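PDB 4YJ6: aryl acylamidase from bacterium CSBL00001, which probably hydrolyses the amide bond of N-acyl arylamines to an aromatic amine and a carboxylate, as an amidase signature family enzyme. Local coordinates for residues S26-V31 with A60-E64; I35-E39 with Y50-D54. The contacts are given in a common frame with arbitrary orientation. Numbering follows the deposited sequence.

Interaction 1 of 2, residues S26-V31 with A60-E64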
loop_
_atom_site.group_PDB
_atom_site.type_symbol
_atom_site.label_atom_id
_atom_site.label_comp_id
_atom_site.label_asym_id
_atom_site.label_seq_id
_atom_site.Cartn_x
_atom_site.Cartn_y
_atom_site.Cartn_z
ATOM N N SER A 26 -0.257 4.979 -29.311
ATOM C CA SER A 26 1.116 4.497 -29.182
ATOM C C SER A 26 1.580 4.552 -27.728
ATOM O O SER A 26 1.217 5.460 -27.020
ATOM C CB SER A 26 2.061 5.413 -29.964
ATOM O OG SER A 26 3.408 4.927 -29.835
ATOM N N PRO A 27 2.437 3.594 -27.315
ATOM C CA PRO A 27 3.118 3.715 -26.014
ATOM C C PRO A 27 3.787 5.087 -25.864
ATOM O O PRO A 27 3.785 5.649 -24.770
ATOM C CB PRO A 27 4.169 2.615 -26.066
ATOM C CG PRO A 27 3.633 1.612 -27.033
ATOM C CD PRO A 27 2.849 2.389 -28.051
ATOM N N ARG A 28 4.352 5.628 -26.944
ATOM C CA ARG A 28 4.941 6.962 -26.858
ATOM C C ARG A 28 3.933 7.991 -26.386
ATOM O O ARG A 28 4.256 8.865 -25.591
ATOM C CB ARG A 28 5.472 7.426 -28.224
ATOM C CG ARG A 28 6.585 6.567 -28.841
ATOM C CD ARG A 28 6.999 7.243 -30.151
ATOM N NE ARG A 28 8.048 6.565 -30.915
ATOM C CZ ARG A 28 9.348 6.825 -30.802
ATOM N NH1 ARG A 28 9.778 7.744 -29.904
ATOM N NH2 ARG A 28 10.212 6.178 -31.610
ATOM N N GLU A 29 2.694 7.904 -26.887
ATOM C CA GLU A 29 1.709 8.899 -26.557
ATOM C C GLU A 29 1.214 8.663 -25.122
ATOM O O GLU A 29 0.947 9.595 -24.397
ATOM C CB GLU A 29 0.537 8.869 -27.540
ATOM C CG GLU A 29 -0.448 9.960 -27.247
ATOM C CD GLU A 29 -1.621 10.004 -28.224
ATOM O OE1 GLU A 29 -2.626 10.711 -27.914
ATOM O OE2 GLU A 29 -1.537 9.335 -29.289
ATOM N N VAL A 30 1.137 7.408 -24.704
ATOM C CA VAL A 30 0.786 7.142 -23.305
ATOM C C VAL A 30 1.800 7.835 -22.395
ATOM O O VAL A 30 1.437 8.482 -21.422
ATOM C CB VAL A 30 0.782 5.644 -22.990
ATOM C CG1 VAL A 30 0.553 5.478 -21.470
ATOM C CG2 VAL A 30 -0.328 4.928 -23.786
ATOM N N VAL A 31 3.088 7.706 -22.704
ATOM C CA VAL A 31 4.108 8.307 -21.826
ATOM C C VAL A 31 3.995 9.837 -21.833
ATOM O O VAL A 31 3.992 10.462 -20.775
ATOM C CB VAL A 31 5.500 7.879 -22.254
ATOM C CG1 VAL A 31 6.587 8.697 -21.570
ATOM C CG2 VAL A 31 5.662 6.356 -21.998
ATOM N N ALA A 60 9.213 3.096 -24.249
ATOM C CA ALA A 60 8.022 3.221 -25.107
ATOM C C ALA A 60 8.386 3.061 -26.578
ATOM O O ALA A 60 7.623 2.460 -27.344
ATOM C CB ALA A 60 7.353 4.557 -24.889
ATOM N N ALA A 61 9.525 3.629 -26.996
ATOM C CA ALA A 61 9.955 3.484 -28.423
ATOM C C ALA A 61 10.180 2.031 -28.788
ATOM O O ALA A 61 9.799 1.579 -29.865
ATOM C CB ALA A 61 11.239 4.321 -28.720
ATOM N N ALA A 62 10.799 1.277 -27.882
ATOM C CA ALA A 62 11.077 -0.130 -28.137
ATOM C C ALA A 62 9.766 -0.938 -28.139
ATOM O O ALA A 62 9.590 -1.852 -28.942
ATOM C CB ALA A 62 12.069 -0.670 -27.078
ATOM N N LEU A 63 8.847 -0.578 -27.247
ATOM C CA LEU A 63 7.562 -1.290 -27.168
ATOM C C LEU A 63 6.768 -1.004 -28.439
ATOM O O LEU A 63 6.146 -1.903 -29.050
ATOM C CB LEU A 63 6.787 -0.788 -25.946
ATOM C CG LEU A 63 5.814 -1.730 -25.211
ATOM C CD1 LEU A 63 4.674 -0.954 -24.539
ATOM C CD2 LEU A 63 5.333 -2.996 -25.918
ATOM N N GLU A 64 6.818 0.252 -28.861
ATOM C CA GLU A 64 6.111 0.639 -30.076
ATOM C C GLU A 64 6.657 -0.157 -31.258
ATOM O O GLU A 64 5.874 -0.657 -32.088
ATOM C CB GLU A 64 6.262 2.129 -30.321
ATOM C CG GLU A 64 5.641 2.583 -31.665
ATOM C CD GLU A 64 5.966 4.024 -31.980
ATOM O OE1 GLU A 64 5.087 4.895 -31.798
ATOM O OE2 GLU A 64 7.115 4.292 -32.416
#
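An antiparallel helix pair, in which the axes of segments 27-31 and 60-64 approach to 8.7 Å with an angle of 152° between their N-to-C directions, is joined here to a serine N-cap that starts helix 27-45. Ser26 OG serves two roles: it accepts from Arg28 N (3.1 Å, N-H...acceptor angle 144°), the capping bond, and donates to Glu64 OE1 at 2.6 Å. The cap residue's carbonyl is used as well, with Ser26 O accepting from Val30 N at 3.0 Å and, weakly, from Glu29 N at 2.9 Å. Pro27, having no amide hydrogen, suits the first helical turn, and its carbonyl O takes Val31 N at 3.0 Å. Across the interface both carboxylate oxygens of Glu64 are engaged, because Arg28 NE donates to Glu64 OE2 (2.9 Å, 166°) in a salt bridge. Beneath this polar edge lies apolar packing. Pro27 CB meets Ala60 CB at 3.9 Å, Pro27 CG meets Leu63 CD1 at 3.7 Å, and Val31 CG2 meets Ala60 CB at 3.8 Å; the approach is close enough to bring the CA atoms of Pro27 and Ala60 within 5.0 Å. Over one face of the Arg28 guanidinium sits Ala61 CB, 3.6 Å from Arg28 NH2.

Interaction 2 of 2, residues I35-E39 with Y50-D54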
loop_
_atom_site.group_PDB
_atom_site.type_symbol
_atom_site.label_atom_id
_atom_site.label_comp_id
_atom_site.label_asym_id
_atom_site.label_seq_id
_atom_site.Cartn_x
_atom_site.Cartn_y
_atom_site.Cartn_z
ATOM N N ILE A 35 3.013 12.177 -18.666
ATOM C CA ILE A 35 3.947 13.194 -18.213
ATOM C C ILE A 35 3.188 14.520 -18.090
ATOM O O ILE A 35 3.353 15.250 -17.119
ATOM C CB ILE A 35 5.144 13.314 -19.186
ATOM C CG1 ILE A 35 6.090 12.126 -18.992
ATOM C CG2 ILE A 35 5.928 14.634 -18.980
ATOM C CD1 ILE A 35 7.200 11.982 -20.115
ATOM N N ASP A 36 2.345 14.811 -19.069
ATOM C CA ASP A 36 1.578 16.046 -19.031
ATOM C C ASP A 36 0.732 16.101 -17.759
ATOM O O ASP A 36 0.667 17.150 -17.092
ATOM C CB ASP A 36 0.649 16.166 -20.233
ATOM C CG ASP A 36 1.388 16.399 -21.540
ATOM O OD1 ASP A 36 2.566 16.826 -21.501
ATOM O OD2 ASP A 36 0.756 16.146 -22.597
ATOM N N LEU A 37 0.082 14.981 -17.422
ATOM C CA LEU A 37 -0.759 14.930 -16.214
ATOM C C LEU A 37 0.075 15.118 -14.944
ATOM O O LEU A 37 -0.349 15.807 -14.024
ATOM C CB LEU A 37 -1.527 13.596 -16.125
ATOM C CG LEU A 37 -2.655 13.427 -17.128
ATOM C CD1 LEU A 37 -3.213 12.023 -17.047
ATOM C CD2 LEU A 37 -3.777 14.451 -16.865
ATOM N N ILE A 38 1.249 14.490 -14.885
ATOM C CA ILE A 38 2.097 14.663 -13.726
ATOM C C ILE A 38 2.507 16.123 -13.625
ATOM O O ILE A 38 2.443 16.717 -12.559
ATOM C CB ILE A 38 3.369 13.771 -13.793
ATOM C CG1 ILE A 38 2.977 12.277 -13.673
ATOM C CG2 ILE A 38 4.345 14.196 -12.720
ATOM C CD1 ILE A 38 4.154 11.271 -13.990
ATOM N N GLU A 39 2.975 16.703 -14.733
ATOM C CA GLU A 39 3.459 18.072 -14.668
ATOM C C GLU A 39 2.355 19.064 -14.302
ATOM O O GLU A 39 2.611 20.067 -13.638
ATOM C CB GLU A 39 4.139 18.452 -16.002
ATOM C CG GLU A 39 5.392 17.637 -16.247
ATOM C CD GLU A 39 6.451 17.855 -15.172
ATOM O OE1 GLU A 39 6.742 19.028 -14.825
ATOM O OE2 GLU A 39 6.984 16.852 -14.658
ATOM N N TYR A 50 10.758 11.241 -7.932
ATOM C CA TYR A 50 11.787 11.041 -8.979
ATOM C C TYR A 50 11.062 10.863 -10.301
ATOM O O TYR A 50 10.053 10.141 -10.362
ATOM C CB TYR A 50 12.641 9.791 -8.692
ATOM C CG TYR A 50 13.612 9.468 -9.810
ATOM C CD1 TYR A 50 14.655 10.339 -10.108
ATOM C CD2 TYR A 50 13.499 8.278 -10.553
ATOM C CE1 TYR A 50 15.543 10.062 -11.126
ATOM C CE2 TYR A 50 14.411 7.988 -11.581
ATOM C CZ TYR A 50 15.423 8.893 -11.842
ATOM O OH TYR A 50 16.338 8.641 -12.845
ATOM N N LYS A 51 11.567 11.503 -11.362
ATOM C CA LYS A 51 10.967 11.383 -12.675
ATOM C C LYS A 51 11.965 10.683 -13.574
ATOM O O LYS A 51 13.136 11.099 -13.649
ATOM C CB LYS A 51 10.625 12.775 -13.225
ATOM C CG LYS A 51 9.552 13.465 -12.393
ATOM C CD LYS A 51 9.403 14.968 -12.698
ATOM C CE LYS A 51 8.256 15.561 -11.860
ATOM N NZ LYS A 51 8.041 17.026 -12.129
ATOM N N ALA A 52 11.510 9.611 -14.222
ATOM C CA ALA A 52 12.354 8.815 -15.127
ATOM C C ALA A 52 11.778 8.918 -16.542
ATOM O O ALA A 52 11.575 7.914 -17.240
ATOM C CB ALA A 52 12.400 7.344 -14.681
ATOM N N TYR A 53 11.554 10.144 -16.969
ATOM C CA TYR A 53 10.813 10.357 -18.191
ATOM C C TYR A 53 11.576 9.820 -19.399
ATOM O O TYR A 53 10.997 9.186 -20.288
ATOM C CB TYR A 53 10.532 11.844 -18.369
ATOM C CG TYR A 53 9.552 12.437 -17.389
ATOM C CD1 TYR A 53 8.818 11.632 -16.505
ATOM C CD2 TYR A 53 9.336 13.810 -17.361
ATOM C CE1 TYR A 53 7.869 12.206 -15.644
ATOM C CE2 TYR A 53 8.397 14.374 -16.500
ATOM C CZ TYR A 53 7.678 13.561 -15.645
ATOM O OH TYR A 53 6.749 14.117 -14.780
ATOM N N ASP A 54 12.879 10.074 -19.483
ATOM C CA ASP A 54 13.568 9.615 -20.692
ATOM C C ASP A 54 13.632 8.092 -20.744
ATOM O O ASP A 54 13.519 7.497 -21.813
ATOM C CB ASP A 54 14.991 10.211 -20.796
ATOM C CG ASP A 54 14.991 11.627 -21.347
ATOM O OD1 ASP A 54 13.917 12.132 -21.747
ATOM O OD2 ASP A 54 16.086 12.234 -21.377
#
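A helix-strand-helix unit folds back on itself here: Tyr53 opens helix 53-69, just after edge strand 48-51 of the three-stranded sheet, and points back to helix 27-45. Ala52, the N-cap residue, turns the chain between strand and helix. Tyr53 adopts chi1 m (-69°) with chi2 at -9°, which lays its ring face over Ile35. The evidence for a CH-pi contact is direct, since Ile35 CG1 stands 3.6 Å from the ring centroid and 8° off the normal; Ile35 CG2 also comes within 3.5 Å of Tyr53 CE2. Ile35 and Ile38 share the mt rotamer, and one turn further along, Ile38 CG2 reaches Tyr53 OH at 3.2 Å while Ile38 CD1 lies 4.2 Å from Tyr53 CE1. Both isoleucines also touch Leu128 of the neighbouring strand 126-131, so they fill the layer between helix and sheet. The two charged side chains differ in shape. Lys51 is extended (m, then three t angles), whereas Glu39 is folded (m, m, chi3 -48°), which brings round a carboxylate whose CA-to-CB bond points sideways. One oxygen then accepts two bonds: Glu39 OE2 is 2.7 Å from Tyr53 OH, near the ring plane, and 2.7 Å from Lys51 NZ in a salt bridge, while Glu39 OE1 stays 3.6 Å from Lys51 NZ.

How the interactions relate
Interactions 1 and 2 join the same pair of helices, 27-45 and 53-69, at two levels whose centres are 14 Å apart; interaction 2 also draws Lys51 from strand 48-51. Because the pair runs antiparallel, advancing from 26-31 to 35-39 means stepping back along helix 53-69 from 60-64 to its first residues, Tyr53 and Asp54, and the strand end before them, so interaction 2 is nested within the loop that interaction 1 closes. Val31 of interaction 1 also packs on Ala56 and Arg57, between the two contacts. Their centres lie about 27 Å (interaction 1) and 21 Å (interaction 2) from the chain centre, and these coordinates contain no ligand that would place either at an active site.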